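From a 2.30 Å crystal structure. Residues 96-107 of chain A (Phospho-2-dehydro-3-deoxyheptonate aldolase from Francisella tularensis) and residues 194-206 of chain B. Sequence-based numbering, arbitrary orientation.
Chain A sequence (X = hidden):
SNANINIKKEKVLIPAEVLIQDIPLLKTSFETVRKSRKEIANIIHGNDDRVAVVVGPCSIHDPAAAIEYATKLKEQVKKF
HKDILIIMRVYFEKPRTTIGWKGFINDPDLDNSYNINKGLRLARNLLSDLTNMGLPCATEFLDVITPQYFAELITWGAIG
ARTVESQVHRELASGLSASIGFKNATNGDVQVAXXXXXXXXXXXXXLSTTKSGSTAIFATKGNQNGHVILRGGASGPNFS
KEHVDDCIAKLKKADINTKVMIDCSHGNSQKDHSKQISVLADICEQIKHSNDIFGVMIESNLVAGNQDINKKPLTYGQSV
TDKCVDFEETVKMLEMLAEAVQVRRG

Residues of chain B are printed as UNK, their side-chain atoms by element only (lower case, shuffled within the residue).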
# COMPACT_ATOMS: atom_id res chain seq x y z
N ARG A 96 -1.35 12.38 -3.47
CA ARG A 96 -2.25 13.40 -2.91
C ARG A 96 -2.72 12.99 -1.52
O ARG A 96 -3.09 11.84 -1.30
CB ARG A 96 -3.48 13.58 -3.81
CG ARG A 96 -3.18 13.94 -5.26
CD ARG A 96 -2.63 15.37 -5.42
NE ARG A 96 -2.29 15.67 -6.81
CZ ARG A 96 -1.76 16.81 -7.25
NH1 ARG A 96 -1.49 17.80 -6.40
NH2 ARG A 96 -1.51 16.97 -8.55
N THR A 97 -2.71 13.94 -0.58
CA THR A 97 -3.15 13.71 0.80
C THR A 97 -4.56 13.11 0.85
O THR A 97 -4.81 12.17 1.60
CB THR A 97 -3.12 15.02 1.61
OG1 THR A 97 -1.80 15.58 1.55
CG2 THR A 97 -3.49 14.78 3.08
N THR A 98 -5.48 13.68 0.06
CA THR A 98 -6.81 13.11 -0.11
C THR A 98 -7.18 13.02 -1.60
O THR A 98 -7.19 11.93 -2.17
CB THR A 98 -7.90 13.90 0.70
OG1 THR A 98 -7.95 15.26 0.27
CG2 THR A 98 -7.60 13.85 2.19
N ILE A 99 -7.45 14.17 -2.23
CA ILE A 99 -7.85 14.19 -3.64
C ILE A 99 -6.99 15.13 -4.50
O ILE A 99 -6.12 15.83 -3.98
CB ILE A 99 -9.36 14.54 -3.79
CG1 ILE A 99 -9.67 15.92 -3.18
CG2 ILE A 99 -10.21 13.44 -3.16
CD1 ILE A 99 -10.92 16.57 -3.74
N GLY A 100 -7.24 15.11 -5.81
CA GLY A 100 -6.48 15.91 -6.78
C GLY A 100 -6.14 15.12 -8.03
O GLY A 100 -6.32 13.90 -8.06
N TRP A 101 -5.68 15.82 -9.07
CA TRP A 101 -5.15 15.16 -10.28
C TRP A 101 -4.18 14.09 -9.87
O TRP A 101 -3.22 14.38 -9.18
CB TRP A 101 -4.41 16.17 -11.17
CG TRP A 101 -3.96 15.62 -12.51
CD1 TRP A 101 -4.75 15.17 -13.51
CD2 TRP A 101 -2.61 15.51 -12.98
NE1 TRP A 101 -3.98 14.77 -14.59
CE2 TRP A 101 -2.67 14.98 -14.29
CE3 TRP A 101 -1.36 15.81 -12.43
CZ2 TRP A 101 -1.52 14.73 -15.05
CZ3 TRP A 101 -0.22 15.58 -13.19
CH2 TRP A 101 -0.31 15.04 -14.49
N LYS A 102 -4.45 12.85 -10.29
CA LYS A 102 -3.63 11.70 -9.93
C LYS A 102 -2.38 11.60 -10.80
O LYS A 102 -1.41 10.95 -10.41
CB LYS A 102 -4.41 10.38 -10.07
CG LYS A 102 -4.91 9.74 -8.78
CD LYS A 102 -6.40 10.04 -8.48
CE LYS A 102 -7.11 8.79 -7.96
NZ LYS A 102 -8.58 8.89 -7.90
N GLY A 103 -2.41 12.19 -12.00
CA GLY A 103 -1.30 12.03 -12.91
C GLY A 103 -1.72 11.69 -14.32
O GLY A 103 -2.90 11.60 -14.63
N PHE A 104 -0.71 11.47 -15.17
CA PHE A 104 -0.90 11.38 -16.61
C PHE A 104 -1.59 10.08 -17.03
O PHE A 104 -2.39 10.08 -17.96
CB PHE A 104 0.45 11.52 -17.33
CG PHE A 104 0.35 11.57 -18.83
CD1 PHE A 104 0.70 10.46 -19.60
CD2 PHE A 104 -0.11 12.70 -19.47
CE1 PHE A 104 0.61 10.49 -20.98
CE2 PHE A 104 -0.21 12.74 -20.87
CZ PHE A 104 0.15 11.62 -21.62
N ILE A 105 -1.29 8.98 -16.37
CA ILE A 105 -1.99 7.73 -16.66
C ILE A 105 -3.48 7.83 -16.32
O ILE A 105 -4.33 7.43 -17.10
CB ILE A 105 -1.31 6.52 -15.97
CG1 ILE A 105 0.00 6.19 -16.69
CG2 ILE A 105 -2.21 5.31 -15.97
CD1 ILE A 105 0.87 5.13 -15.98
N ASN A 106 -3.79 8.38 -15.15
CA ASN A 106 -5.17 8.43 -14.68
C ASN A 106 -6.02 9.40 -15.49
O ASN A 106 -7.20 9.16 -15.71
CB ASN A 106 -5.23 8.82 -13.19
CG ASN A 106 -6.62 8.65 -12.58
OD1 ASN A 106 -7.07 7.53 -12.37
ND2 ASN A 106 -7.29 9.76 -12.28
N ASP A 107 -5.42 10.50 -15.94
CA ASP A 107 -6.17 11.55 -16.60
C ASP A 107 -5.24 12.38 -17.49
O ASP A 107 -4.92 13.53 -17.15
CB ASP A 107 -6.83 12.40 -15.52
CG ASP A 107 -7.74 13.47 -16.07
OD1 ASP A 107 -8.36 13.30 -17.14
OD2 ASP A 107 -7.86 14.49 -15.38
N UNK B 194 -7.58 9.38 9.03
CA UNK B 194 -8.62 10.38 8.76
C UNK B 194 -8.56 10.78 7.29
O UNK B 194 -9.59 10.81 6.60
c UNK B 194 -8.87 11.24 11.14
c UNK B 194 -9.35 12.80 9.18
c UNK B 194 -8.49 11.62 9.69
N UNK B 195 -7.36 11.05 6.79
CA UNK B 195 -7.18 11.33 5.36
C UNK B 195 -7.75 10.20 4.50
O UNK B 195 -8.35 10.43 3.46
o UNK B 195 -5.69 13.54 6.29
c UNK B 195 -5.02 12.62 5.77
c UNK B 195 -5.71 11.53 4.98
o UNK B 195 -3.77 12.55 5.86
N UNK B 196 -7.55 8.96 4.94
CA UNK B 196 -7.94 7.83 4.11
C UNK B 196 -9.46 7.72 4.07
O UNK B 196 -10.04 7.45 3.01
c UNK B 196 -7.33 6.53 4.63
N UNK B 197 -10.08 7.90 5.23
CA UNK B 197 -11.53 7.92 5.31
C UNK B 197 -12.08 9.01 4.37
O UNK B 197 -12.98 8.74 3.57
c UNK B 197 -12.02 8.16 6.77
c UNK B 197 -11.72 6.94 7.65
c UNK B 197 -13.50 8.48 6.80
N UNK B 198 -11.51 10.21 4.45
CA UNK B 198 -11.95 11.32 3.64
C UNK B 198 -11.86 11.00 2.15
O UNK B 198 -12.83 11.19 1.41
c UNK B 198 -13.25 15.65 3.04
c UNK B 198 -12.95 14.21 3.47
c UNK B 198 -11.50 13.83 3.21
n UNK B 198 -14.72 15.89 3.12
c UNK B 198 -11.10 12.55 3.95
N UNK B 199 -10.70 10.51 1.73
CA UNK B 199 -10.47 10.15 0.33
C UNK B 199 -11.46 9.11 -0.15
O UNK B 199 -11.93 9.18 -1.28
c UNK B 199 -9.05 9.64 0.13
o UNK B 199 -8.83 9.25 -1.21
N UNK B 200 -11.78 8.14 0.70
CA UNK B 200 -12.67 7.04 0.35
C UNK B 200 -14.14 7.47 0.14
O UNK B 200 -14.92 6.74 -0.49
c UNK B 200 -12.58 5.92 1.40
N UNK B 201 -14.52 8.64 0.67
CA UNK B 201 -15.86 9.18 0.43
C UNK B 201 -16.05 9.68 -1.02
O UNK B 201 -17.19 9.83 -1.46
o UNK B 201 -15.34 11.49 1.14
c UNK B 201 -16.23 10.39 1.37
c UNK B 201 -16.22 9.99 2.85
N UNK B 202 -14.95 9.93 -1.74
CA UNK B 202 -15.04 10.47 -3.09
C UNK B 202 -15.19 9.41 -4.16
O UNK B 202 -14.82 8.26 -3.95
c UNK B 202 -13.81 11.30 -3.41
c UNK B 202 -13.10 12.73 -1.46
c UNK B 202 -14.41 13.75 -3.17
c UNK B 202 -13.05 13.91 -0.77
o UNK B 202 -13.61 16.19 -0.56
c UNK B 202 -14.37 14.97 -2.48
c UNK B 202 -13.77 12.62 -2.66
c UNK B 202 -13.68 15.03 -1.27
N UNK B 203 -15.72 9.80 -5.33
CA UNK B 203 -15.69 8.89 -6.46
C UNK B 203 -14.27 8.83 -7.02
O UNK B 203 -13.53 9.82 -6.99
c UNK B 203 -16.67 9.52 -7.47
c UNK B 203 -16.33 11.09 -5.68
c UNK B 203 -17.26 10.73 -6.79
N UNK B 204 -13.88 7.66 -7.51
CA UNK B 204 -12.56 7.46 -8.06
C UNK B 204 -12.69 6.63 -9.35
O UNK B 204 -13.61 5.82 -9.49
c UNK B 204 -11.68 6.69 -7.05
c UNK B 204 -10.09 8.92 -4.67
n UNK B 204 -10.20 8.34 -5.86
n UNK B 204 -11.06 8.46 -3.89
c UNK B 204 -11.28 7.49 -5.85
c UNK B 204 -11.82 7.58 -4.62
N UNK B 205 -11.77 6.87 -10.28
CA UNK B 205 -11.51 5.95 -11.37
C UNK B 205 -10.19 5.25 -11.05
O UNK B 205 -9.19 5.90 -10.79
c UNK B 205 -11.40 6.70 -12.70
c UNK B 205 -14.65 8.15 -13.45
n UNK B 205 -13.57 8.00 -12.70
n UNK B 205 -14.52 7.39 -14.52
c UNK B 205 -13.33 6.71 -14.45
c UNK B 205 -12.72 7.09 -13.29
N UNK B 206 -10.20 3.92 -11.04
CA UNK B 206 -8.97 3.16 -10.77
C UNK B 206 -8.98 1.80 -11.44
O UNK B 206 -10.03 1.31 -11.82
c UNK B 206 -9.75 -0.15 -7.44
c UNK B 206 -11.10 0.03 -7.28
c UNK B 206 -11.71 1.16 -7.77
c UNK B 206 -9.59 1.95 -8.60
c UNK B 206 -8.74 3.01 -9.27
c UNK B 206 -9.01 0.81 -8.09
c UNK B 206 -10.95 2.13 -8.41
O HOH W 1 -2.74 10.93 3.96
O HOH W 2 -9.77 9.35 -10.21

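Position 194 opens the stretch on a helix already under way; one carbon carrying two more, clear of chain A, makes it Val B194. Position 195 has two carbons, the second bearing two oxygens, and its CB points toward chain A, 3.6 Å from Thr A97 O: Asp B195. Its OD2 accepts from water 1 at 2.7 Å, and the same water donates weakly to Thr A97 O at 3.4 Å, so a carboxylate and a carbonyl, both acceptors, are reconciled by a shared donor.

Position 196 holds a single carbon directed away from chain A, Ala B196. Position 197, a carbon bearing two carbons, is buried and out of reach: Val B197. At 198 four carbons run in a row to a nitrogen, Lys B198; its CG lies 4.0 Å from Thr A98 CG2, after which the chain leads away to a partner elsewhere in the structure.

Position 199 carries one carbon and one oxygen, Ser B199. The small side chain suits the place where the backbones come closest, CA to CA of Thr A98 and Ser B199 being 4.7 Å, and OG gives a weak hydrogen bond to Thr A98 O at 3.3 Å. Position 200, one carbon, is Ala B200, clear of chain A. Position 201 has a carbon carrying one oxygen and one carbon, Thr B201, whose OG1 donates to Lys B198 O at 2.5 Å.

At 202 a six-carbon ring bears an oxygen: Tyr B202. Ile A99 CG2 sits over one face, 3.7 Å from the centroid, a CH-pi contact. Position 203 closes three carbons onto its own nitrogen, Pro B203, pointing away.

Position 204 has a five-membered ring with two nitrogens, one of them 2.7 Å from Lys A102 NZ: His B204. Its NE2 donates to Ser B199 O at 2.8 Å, leaving ND1 to accept from Lys A102 NZ at the ring edge. Position 205 has another such ring, its end leading away: His B205. Here the backbone matters, since water 2 accepts from both His B205 N (3.2 Å) and Lys A102 NZ (2.6 Å). Position 206, a six-carbon ring without oxygen, is Phe B206, its end leading away from chain A.

The helix offers Asp B195 and Ser B199, one turn apart, to the threonine pair; the tyrosine face receives Ile A99; and an internally anchored histidine presents its free nitrogen to lysine, with waters filling the polar gaps.

Chain B (194-206) VDAVKSATYPHHF
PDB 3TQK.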